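START domain-containing protein 10 (Homo sapiens, PDB 6SER) transfers phosphatidylcholine and phosphatidylethanolamine between membranes, preferring species with a palmitoyl or stearoyl sn-1 chain and an unsaturated 18-carbon sn-2 chain. Local coordinates at residues A[25-34]-A[135-146]; A[78-86]-A[173-183]. One frame throughout, in Å; residues are numbered along the deposited sequence.

Interaction 1: A[25-34]-A[135-146]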
loop_
_atom_site.group_PDB
_atom_site.type_symbol
_atom_site.label_atom_id
_atom_site.label_comp_id
_atom_site.label_asym_id
_atom_site.label_seq_id
_atom_site.Cartn_x
_atom_site.Cartn_y
_atom_site.Cartn_z
ATOM N N PRO A 25 8.448 -11.712 0.352
ATOM C CA PRO A 25 9.498 -10.881 -0.248
ATOM C C PRO A 25 10.855 -11.145 0.383
ATOM O O PRO A 25 10.996 -11.165 1.607
ATOM C CB PRO A 25 9.010 -9.457 0.032
ATOM C CG PRO A 25 7.521 -9.586 0.113
ATOM C CD PRO A 25 7.272 -10.919 0.750
ATOM N N ASP A 26 11.854 -11.375 -0.461
ATOM C CA ASP A 26 13.193 -11.586 0.055
ATOM C C ASP A 26 13.943 -10.260 0.072
ATOM O O ASP A 26 13.387 -9.197 -0.210
ATOM C CB ASP A 26 13.927 -12.658 -0.750
ATOM C CG ASP A 26 14.185 -12.255 -2.188
ATOM O OD1 ASP A 26 13.745 -11.171 -2.617
ATOM O OD2 ASP A 26 14.840 -13.042 -2.896
ATOM N N ASP A 27 15.229 -10.328 0.403
ATOM C CA ASP A 27 16.005 -9.111 0.594
ATOM C C ASP A 27 16.144 -8.323 -0.701
ATOM O O ASP A 27 16.162 -7.089 -0.688
ATOM C CB ASP A 27 17.378 -9.458 1.154
ATOM C CG ASP A 27 17.848 -8.462 2.174
ATOM O OD1 ASP A 27 17.748 -8.766 3.379
ATOM O OD2 ASP A 27 18.296 -7.367 1.772
ATOM N N GLN A 28 16.241 -9.019 -1.833
ATOM C CA GLN A 28 16.367 -8.328 -3.110
ATOM C C GLN A 28 15.078 -7.606 -3.487
ATOM O O GLN A 28 15.130 -6.541 -4.113
ATOM C CB GLN A 28 16.782 -9.329 -4.194
ATOM C CG GLN A 28 16.781 -8.804 -5.624
ATOM C CD GLN A 28 17.833 -7.741 -5.882
ATOM O OE1 GLN A 28 18.793 -7.592 -5.122
ATOM N NE2 GLN A 28 17.656 -6.993 -6.966
ATOM N N ASP A 29 13.916 -8.151 -3.104
ATOM C CA ASP A 29 12.650 -7.504 -3.444
ATOM C C ASP A 29 12.517 -6.154 -2.751
ATOM O O ASP A 29 12.058 -5.179 -3.356
ATOM C CB ASP A 29 11.465 -8.403 -3.086
ATOM C CG ASP A 29 11.346 -9.614 -4.000
ATOM O OD1 ASP A 29 11.164 -10.736 -3.489
ATOM O OD2 ASP A 29 11.433 -9.448 -5.233
ATOM N N PHE A 30 13.015 -6.061 -1.540
ATOM C CA PHE A 30 12.999 -4.798 -0.783
ATOM C C PHE A 30 13.952 -3.813 -1.454
ATOM O O PHE A 30 13.676 -2.672 -1.560
ATOM C CB PHE A 30 13.358 -5.038 0.676
ATOM C CG PHE A 30 12.217 -5.544 1.505
ATOM C CD1 PHE A 30 11.209 -4.712 1.889
ATOM C CD2 PHE A 30 12.150 -6.851 1.903
ATOM C CE1 PHE A 30 10.168 -5.167 2.668
ATOM C CE2 PHE A 30 11.098 -7.317 2.657
ATOM C CZ PHE A 30 10.112 -6.466 3.052
ATOM N N ARG A 31 15.074 -4.308 -1.937
ATOM C CA ARG A 31 16.084 -3.457 -2.595
ATOM C C ARG A 31 15.534 -2.931 -3.920
ATOM O O ARG A 31 15.592 -1.777 -4.170
ATOM C CB ARG A 31 17.395 -4.224 -2.745
ATOM C CG ARG A 31 18.219 -4.210 -1.473
ATOM C CD ARG A 31 19.683 -4.502 -1.628
ATOM N NE ARG A 31 19.733 -5.736 -2.360
ATOM C CZ ARG A 31 20.164 -6.873 -1.875
ATOM N NH1 ARG A 31 20.643 -6.926 -0.647
ATOM N NH2 ARG A 31 20.093 -7.950 -2.620
ATOM N N SER A 32 14.930 -3.797 -4.696
ATOM C CA SER A 32 14.379 -3.394 -5.993
ATOM C C SER A 32 13.324 -2.341 -5.761
ATOM O O SER A 32 13.287 -1.446 -6.512
ATOM C CB SER A 32 13.781 -4.542 -6.689
ATOM O OG SER A 32 14.743 -5.231 -7.412
ATOM N N PHE A 33 12.460 -2.556 -4.792
ATOM C CA PHE A 33 11.403 -1.592 -4.466
ATOM C C PHE A 33 12.006 -0.256 -4.075
ATOM O O PHE A 33 11.626 0.679 -4.596
ATOM C CB PHE A 33 10.428 -2.159 -3.451
ATOM C CG PHE A 33 9.327 -1.209 -3.137
ATOM C CD1 PHE A 33 8.154 -1.214 -3.837
ATOM C CD2 PHE A 33 9.517 -0.244 -2.205
ATOM C CE1 PHE A 33 7.172 -0.296 -3.550
ATOM C CE2 PHE A 33 8.539 0.670 -1.919
ATOM C CZ PHE A 33 7.374 0.645 -2.598
ATOM N N ARG A 34 12.949 -0.218 -3.184
ATOM C CA ARG A 34 13.526 1.076 -2.829
ATOM C C ARG A 34 14.200 1.715 -4.035
ATOM O O ARG A 34 14.025 2.910 -4.303
ATOM C CB ARG A 34 14.531 0.932 -1.687
ATOM C CG ARG A 34 15.299 2.222 -1.438
ATOM C CD ARG A 34 16.069 2.217 -0.122
ATOM N NE ARG A 34 17.458 1.817 -0.295
ATOM C CZ ARG A 34 17.961 0.656 0.113
ATOM N NH1 ARG A 34 17.187 -0.223 0.732
ATOM N NH2 ARG A 34 19.240 0.378 -0.093
ATOM N N SER A 135 4.544 -7.169 3.380
ATOM C CA SER A 135 5.762 -7.381 4.149
ATOM C C SER A 135 6.476 -6.061 4.393
ATOM O O SER A 135 6.428 -5.151 3.562
ATOM C CB SER A 135 6.712 -8.348 3.459
ATOM O OG SER A 135 7.713 -8.767 4.374
ATOM N N TRP A 136 7.145 -5.967 5.539
ATOM C CA TRP A 136 7.712 -4.711 6.004
ATOM C C TRP A 136 9.124 -4.918 6.526
ATOM O O TRP A 136 9.467 -5.989 7.030
ATOM C CB TRP A 136 6.843 -4.077 7.096
ATOM C CG TRP A 136 6.437 -5.004 8.202
ATOM C CD1 TRP A 136 7.032 -5.122 9.430
ATOM C CD2 TRP A 136 5.328 -5.919 8.206
ATOM N NE1 TRP A 136 6.366 -6.055 10.193
ATOM C CE2 TRP A 136 5.323 -6.565 9.464
ATOM C CE3 TRP A 136 4.341 -6.254 7.272
ATOM C CZ2 TRP A 136 4.364 -7.525 9.811
ATOM C CZ3 TRP A 136 3.399 -7.219 7.611
ATOM C CH2 TRP A 136 3.415 -7.840 8.867
ATOM N N LEU A 137 9.941 -3.869 6.404
ATOM C CA LEU A 137 11.343 -3.940 6.790
ATOM C C LEU A 137 11.884 -2.571 7.183
ATOM O O LEU A 137 12.026 -1.687 6.325
ATOM C CB LEU A 137 12.184 -4.514 5.643
ATOM C CG LEU A 137 13.643 -4.849 5.959
ATOM C CD1 LEU A 137 13.713 -5.903 7.063
ATOM C CD2 LEU A 137 14.364 -5.333 4.708
ATOM N N PRO A 138 12.287 -2.349 8.430
ATOM C CA PRO A 138 12.976 -1.129 8.783
ATOM C C PRO A 138 14.406 -1.260 8.255
ATOM O O PRO A 138 14.944 -2.213 8.473
ATOM C CB PRO A 138 13.023 -1.189 10.293
ATOM C CG PRO A 138 11.951 -2.146 10.612
ATOM C CD PRO A 138 11.972 -3.175 9.526
ATOM N N MET A 139 14.907 -0.314 7.483
ATOM C CA MET A 139 16.291 -0.406 6.962
ATOM C C MET A 139 17.036 0.765 7.571
ATOM O O MET A 139 17.017 1.815 7.004
ATOM C CB MET A 139 16.430 -0.301 5.440
ATOM C CG MET A 139 15.840 -1.405 4.597
ATOM S SD MET A 139 16.479 -3.100 4.863
ATOM C CE MET A 139 18.167 -2.978 4.284
ATOM N N GLY A 140 17.604 0.571 8.741
ATOM C CA GLY A 140 18.361 1.636 9.402
ATOM C C GLY A 140 17.430 2.685 9.897
ATOM O O GLY A 140 16.675 2.423 10.783
ATOM N N ALA A 141 17.489 3.834 9.280
ATOM C CA ALA A 141 16.583 4.923 9.616
ATOM C C ALA A 141 15.317 4.926 8.768
ATOM O O ALA A 141 14.367 5.643 9.107
ATOM C CB ALA A 141 17.300 6.268 9.470
ATOM N N ASP A 142 15.277 4.140 7.696
ATOM C CA ASP A 142 14.167 4.125 6.760
ATOM C C ASP A 142 13.282 2.903 6.972
ATOM O O ASP A 142 13.646 1.952 7.665
ATOM C CB ASP A 142 14.678 4.145 5.321
ATOM C CG ASP A 142 15.640 5.280 5.075
ATOM O OD1 ASP A 142 16.420 5.204 4.102
ATOM O OD2 ASP A 142 15.622 6.241 5.877
ATOM N N TYR A 143 12.106 2.945 6.352
ATOM C CA TYR A 143 11.152 1.852 6.402
ATOM C C TYR A 143 10.621 1.560 5.004
ATOM O O TYR A 143 10.411 2.469 4.193
ATOM C CB TYR A 143 9.964 2.164 7.316
ATOM C CG TYR A 143 10.273 2.573 8.743
ATOM C CD1 TYR A 143 10.410 3.914 9.091
ATOM C CD2 TYR A 143 10.367 1.622 9.754
ATOM C CE1 TYR A 143 10.664 4.299 10.412
ATOM C CE2 TYR A 143 10.608 1.989 11.073
ATOM C CZ TYR A 143 10.761 3.328 11.396
ATOM O OH TYR A 143 11.007 3.677 12.703
ATOM N N ILE A 144 10.384 0.280 4.736
ATOM C CA ILE A 144 9.680 -0.145 3.533
ATOM C C ILE A 144 8.533 -1.058 3.936
ATOM O O ILE A 144 8.717 -1.973 4.745
ATOM C CB ILE A 144 10.603 -0.872 2.545
ATOM C CG1 ILE A 144 11.680 0.073 2.022
ATOM C CG2 ILE A 144 9.795 -1.443 1.393
ATOM C CD1 ILE A 144 12.612 -0.578 1.023
ATOM N N ILE A 145 7.357 -0.811 3.370
ATOM C CA ILE A 145 6.226 -1.725 3.435
ATOM C C ILE A 145 5.759 -1.949 2.009
ATOM O O ILE A 145 5.414 -0.982 1.323
ATOM C CB ILE A 145 5.070 -1.167 4.277
ATOM C CG1 ILE A 145 5.586 -0.509 5.547
ATOM C CG2 ILE A 145 4.115 -2.280 4.644
ATOM C CD1 ILE A 145 4.483 0.060 6.395
ATOM N N MET A 146 5.741 -3.210 1.565
ATOM C CA MET A 146 5.259 -3.587 0.240
ATOM C C MET A 146 4.119 -4.590 0.343
ATOM O O MET A 146 3.969 -5.295 1.346
ATOM C CB MET A 146 6.348 -4.234 -0.616
ATOM C CG MET A 146 7.720 -3.793 -0.292
ATOM S SD MET A 146 8.885 -4.575 -1.387
ATOM C CE MET A 146 8.973 -6.197 -0.680
HETATM O O HOH W 1 10.047 -10.648 4.170
#
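Phe30 is wedged between Met146 and Leu137 where the N-terminal helix of the START (Bet v 1-like) fold lies across the outside of a beta hairpin. The helix segment 27-34 runs nearly perpendicular to strand 142-146, at 104° with axes 9.5 Å apart, and Met139 to Asp142 form the type II' turn joining the strands. From CB outward, the Phe30 side chain first brushes Leu137 CD2, which also lies near CG and CD2. CD1 meets Ile144 CG2 at 3.6 Å in the ring plane, CE1 reaches Leu137 CB, CE2 lies more loosely beside Ser135 OG and under Met146 CE, and CZ ends 3.6 Å from Ser135 OG. Both faces carry CH-pi contacts: Met146 CE stands 3.7 Å from the ring centroid, 11° off the normal, while Leu137 CB covers the opposite face nearer the rim. A bend at chi3 (-77°) turns the Met146 methyl over Phe30 while SD stays 3.5 Å from Phe33 CB, making Met-aromatic contacts with both rings. Asp26 and Asp29 close the helix start as a capping box. Ser135 OG has its own polar partner in Asn111 O, and water 1 donates to this hydroxyl and, at 2.8 Å, to Pro25 O.

Interaction 2: A[78-86]-A[173-183]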
loop_
_atom_site.group_PDB
_atom_site.type_symbol
_atom_site.label_atom_id
_atom_site.label_comp_id
_atom_site.label_asym_id
_atom_site.label_seq_id
_atom_site.Cartn_x
_atom_site.Cartn_y
_atom_site.Cartn_z
ATOM N N PRO A 78 7.698 12.656 12.242
ATOM C CA PRO A 78 8.838 11.745 12.126
ATOM C C PRO A 78 8.472 10.474 11.372
ATOM O O PRO A 78 7.304 10.100 11.248
ATOM C CB PRO A 78 9.204 11.441 13.585
ATOM C CG PRO A 78 7.946 11.661 14.341
ATOM C CD PRO A 78 7.176 12.734 13.618
ATOM N N ALA A 79 9.518 9.813 10.862
ATOM C CA ALA A 79 9.341 8.592 10.081
ATOM C C ALA A 79 8.590 7.518 10.863
ATOM O O ALA A 79 7.766 6.793 10.295
ATOM C CB ALA A 79 10.699 8.059 9.631
ATOM N N GLU A 80 8.876 7.387 12.165
ATOM C CA GLU A 80 8.237 6.347 12.964
ATOM C C GLU A 80 6.738 6.574 13.075
ATOM O O GLU A 80 5.970 5.608 13.118
ATOM C CB GLU A 80 8.866 6.267 14.362
ATOM C CG GLU A 80 9.240 7.611 14.972
ATOM C CD GLU A 80 10.690 8.000 14.685
ATOM O OE1 GLU A 80 11.594 7.533 15.415
ATOM O OE2 GLU A 80 10.932 8.761 13.723
ATOM N N THR A 81 6.302 7.833 13.111
ATOM C CA THR A 81 4.870 8.106 13.173
ATOM C C THR A 81 4.187 7.751 11.859
ATOM O O THR A 81 3.127 7.111 11.847
ATOM C CB THR A 81 4.628 9.572 13.525
ATOM O OG1 THR A 81 5.176 9.845 14.820
ATOM C CG2 THR A 81 3.138 9.873 13.534
ATOM N N LEU A 82 4.785 8.146 10.739
ATOM C CA LEU A 82 4.253 7.731 9.450
ATOM C C LEU A 82 4.234 6.207 9.333
ATOM O O LEU A 82 3.295 5.633 8.774
ATOM C CB LEU A 82 5.080 8.374 8.342
ATOM C CG LEU A 82 4.663 8.287 6.880
ATOM C CD1 LEU A 82 3.218 8.713 6.660
ATOM C CD2 LEU A 82 5.585 9.182 6.136
ATOM N N TYR A 83 5.233 5.533 9.911
ATOM C CA TYR A 83 5.282 4.072 9.875
ATOM C C TYR A 83 4.117 3.460 10.650
ATOM O O TYR A 83 3.444 2.545 10.158
ATOM C CB TYR A 83 6.627 3.597 10.431
ATOM C CG TYR A 83 6.939 2.116 10.281
ATOM C CD1 TYR A 83 6.979 1.508 9.022
ATOM C CD2 TYR A 83 7.234 1.334 11.393
ATOM C CE1 TYR A 83 7.286 0.154 8.883
ATOM C CE2 TYR A 83 7.549 -0.018 11.264
ATOM C CZ TYR A 83 7.571 -0.601 10.012
ATOM O OH TYR A 83 7.867 -1.946 9.888
ATOM N N ASP A 84 3.860 3.960 11.867
ATOM C CA ASP A 84 2.725 3.479 12.655
ATOM C C ASP A 84 1.418 3.633 11.894
ATOM O O ASP A 84 0.558 2.737 11.919
ATOM C CB ASP A 84 2.630 4.241 13.982
ATOM C CG ASP A 84 3.726 3.863 14.961
ATOM O OD1 ASP A 84 4.387 2.813 14.766
ATOM O OD2 ASP A 84 3.911 4.616 15.937
ATOM N N VAL A 85 1.248 4.769 11.214
ATOM C CA VAL A 85 -0.015 5.062 10.545
ATOM C C VAL A 85 -0.236 4.109 9.378
ATOM O O VAL A 85 -1.345 3.601 9.173
ATOM C CB VAL A 85 -0.027 6.534 10.101
ATOM C CG1 VAL A 85 -1.234 6.826 9.218
ATOM C CG2 VAL A 85 0.003 7.430 11.326
ATOM N N LEU A 86 0.816 3.842 8.604
ATOM C CA LEU A 86 0.690 2.863 7.532
ATOM C C LEU A 86 0.381 1.472 8.073
ATOM O O LEU A 86 -0.353 0.715 7.433
ATOM C CB LEU A 86 1.964 2.835 6.690
ATOM C CG LEU A 86 2.175 4.087 5.829
ATOM C CD1 LEU A 86 3.459 3.999 5.006
ATOM C CD2 LEU A 86 0.977 4.301 4.939
ATOM N N ILE A 173 9.662 5.075 3.389
ATOM C CA ILE A 173 9.742 6.186 4.323
ATOM C C ILE A 173 11.220 6.458 4.564
ATOM O O ILE A 173 11.968 5.565 4.978
ATOM C CB ILE A 173 8.994 5.889 5.635
ATOM C CG1 ILE A 173 7.538 5.488 5.354
ATOM C CG2 ILE A 173 9.031 7.104 6.572
ATOM C CD1 ILE A 173 6.751 5.137 6.598
ATOM N N GLN A 174 11.660 7.668 4.257
ATOM C CA GLN A 174 13.042 8.066 4.477
ATOM C C GLN A 174 13.045 9.127 5.562
ATOM O O GLN A 174 12.404 10.176 5.410
ATOM C CB GLN A 174 13.678 8.581 3.187
ATOM C CG GLN A 174 13.936 7.472 2.165
ATOM C CD GLN A 174 14.191 7.993 0.763
ATOM O OE1 GLN A 174 13.388 8.753 0.217
ATOM N NE2 GLN A 174 15.305 7.575 0.168
ATOM N N SER A 175 13.722 8.837 6.670
ATOM C CA SER A 175 13.864 9.832 7.724
ATOM C C SER A 175 14.812 10.935 7.276
ATOM O O SER A 175 15.887 10.663 6.735
ATOM C CB SER A 175 14.387 9.199 9.004
ATOM O OG SER A 175 14.533 10.202 9.992
ATOM N N THR A 176 14.410 12.180 7.495
ATOM C CA THR A 176 15.239 13.341 7.187
ATOM C C THR A 176 15.649 14.063 8.467
ATOM O O THR A 176 15.781 15.284 8.497
ATOM C CB THR A 176 14.519 14.300 6.240
ATOM O OG1 THR A 176 13.308 14.767 6.850
ATOM C CG2 THR A 176 14.189 13.610 4.918
ATOM N N GLY A 177 15.856 13.304 9.538
ATOM C CA GLY A 177 16.136 13.865 10.834
ATOM C C GLY A 177 14.992 13.621 11.795
ATOM O O GLY A 177 13.952 13.064 11.428
ATOM N N PRO A 178 15.157 14.028 13.048
ATOM C CA PRO A 178 14.043 13.911 13.995
ATOM C C PRO A 178 12.923 14.858 13.595
ATOM O O PRO A 178 13.163 15.938 13.047
ATOM C CB PRO A 178 14.673 14.300 15.338
ATOM C CG PRO A 178 15.802 15.222 14.953
ATOM C CD PRO A 178 16.318 14.732 13.624
ATOM N N LYS A 179 11.692 14.422 13.840
ATOM C CA LYS A 179 10.458 15.139 13.516
ATOM C C LYS A 179 10.223 15.381 12.024
ATOM O O LYS A 179 9.347 16.180 11.685
ATOM C CB LYS A 179 10.379 16.489 14.242
ATOM C CG LYS A 179 10.443 16.401 15.762
ATOM C CD LYS A 179 10.547 17.795 16.368
ATOM C CE LYS A 179 10.616 17.750 17.884
ATOM N NZ LYS A 179 10.971 19.086 18.448
ATOM N N SER A 180 10.945 14.721 11.116
ATOM C CA SER A 180 10.669 14.923 9.695
ATOM C C SER A 180 11.025 13.677 8.888
ATOM O O SER A 180 11.886 12.882 9.276
ATOM C CB SER A 180 11.431 16.137 9.138
ATOM O OG SER A 180 12.812 15.857 9.012
ATOM N N CYS A 181 10.374 13.536 7.731
ATOM C CA CYS A 181 10.631 12.401 6.853
ATOM C C CYS A 181 10.139 12.729 5.447
ATOM O O CYS A 181 9.464 13.737 5.218
ATOM C CB CYS A 181 9.954 11.129 7.374
ATOM S SG CYS A 181 8.152 11.231 7.308
ATOM N N VAL A 182 10.495 11.855 4.505
ATOM C CA VAL A 182 9.956 11.866 3.150
ATOM C C VAL A 182 9.379 10.485 2.870
ATOM O O VAL A 182 10.030 9.471 3.144
ATOM C CB VAL A 182 11.031 12.224 2.104
ATOM C CG1 VAL A 182 10.468 12.134 0.691
ATOM C CG2 VAL A 182 11.600 13.616 2.369
ATOM N N ILE A 183 8.164 10.437 2.333
ATOM C CA ILE A 183 7.515 9.174 2.005
ATOM C C ILE A 183 7.237 9.136 0.510
ATOM O O ILE A 183 6.706 10.100 -0.057
ATOM C CB ILE A 183 6.219 8.965 2.806
ATOM C CG1 ILE A 183 5.573 7.623 2.433
ATOM C CG2 ILE A 183 5.255 10.127 2.606
ATOM C CD1 ILE A 183 4.398 7.240 3.279
HETATM O O HOH W 2 12.286 10.692 11.134
#
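Leu82 lies over the inner side of the hairpin formed by strands 173-175 and 181-183, its CD2 overlapping Ile183 CB at 3.4 Å and Cys181 SG at 3.5 Å. The first of these is tighter than usual van der Waals contact. A chi1 of -172° swings CG away from the backbone N and down onto the strands, where it touches the CD1 atoms of both Ile173 and Ile183. This packs helix 79-87 against the curved sheet of the START fold; its segment 79-86 is close to antiparallel to strand 173-175, at 160°, with axes 8.6 Å apart.

One turn earlier, Ala79, whose side chain is a single methyl, puts CB 3.6 Å from Ile173 CG2 and also against Cys181 CB; the Ala79 and Cys181 CA atoms are 5.2 Å apart. One turn later, Leu86 CD1 meets the CD1 atoms of Ile173 and Ile183 tip to tip, each at 3.8 Å. Ile173 CD1 also lies at the edge of the Tyr83 ring, whose face stacks on Tyr143. Met215 and Cys219 of helix 197-227 pack on Leu82.

Direct polar bonding between the segments is absent; instead water 2 accepts from Ala79 N and donates to Ser180 O, each at 2.9 Å, and is also 2.6 Å from Ser175 OG. The helix is thus held by apolar side-chain fit, with a water bridge taking the amide of its first turn.

How the interactions relate
Interactions 1 and 2 lie with centres about 15 Å apart and share one sheet, in which strand 142-151 pairs antiparallel with strand 161-175. The join is direct: Tyr143 O and Ile173 N are 2.8 Å apart, a probable hydrogen bond. Side chains alternate along strand 142-146: Ile144 and Met146 face helix 27-38, whereas Tyr143 and Ile145 turn to helix 79-87, so the two helices cover opposite faces. On the face covered by helix 79-87, Trp136 CD1 packs 3.3 Å from Tyr83 OH. A triethylene glycol lies about 4 Å from the Leu86 side chain, and triethylene glycol is also found about 6 Å from that of Met146, probably from crystallisation, though possibly marking pockets.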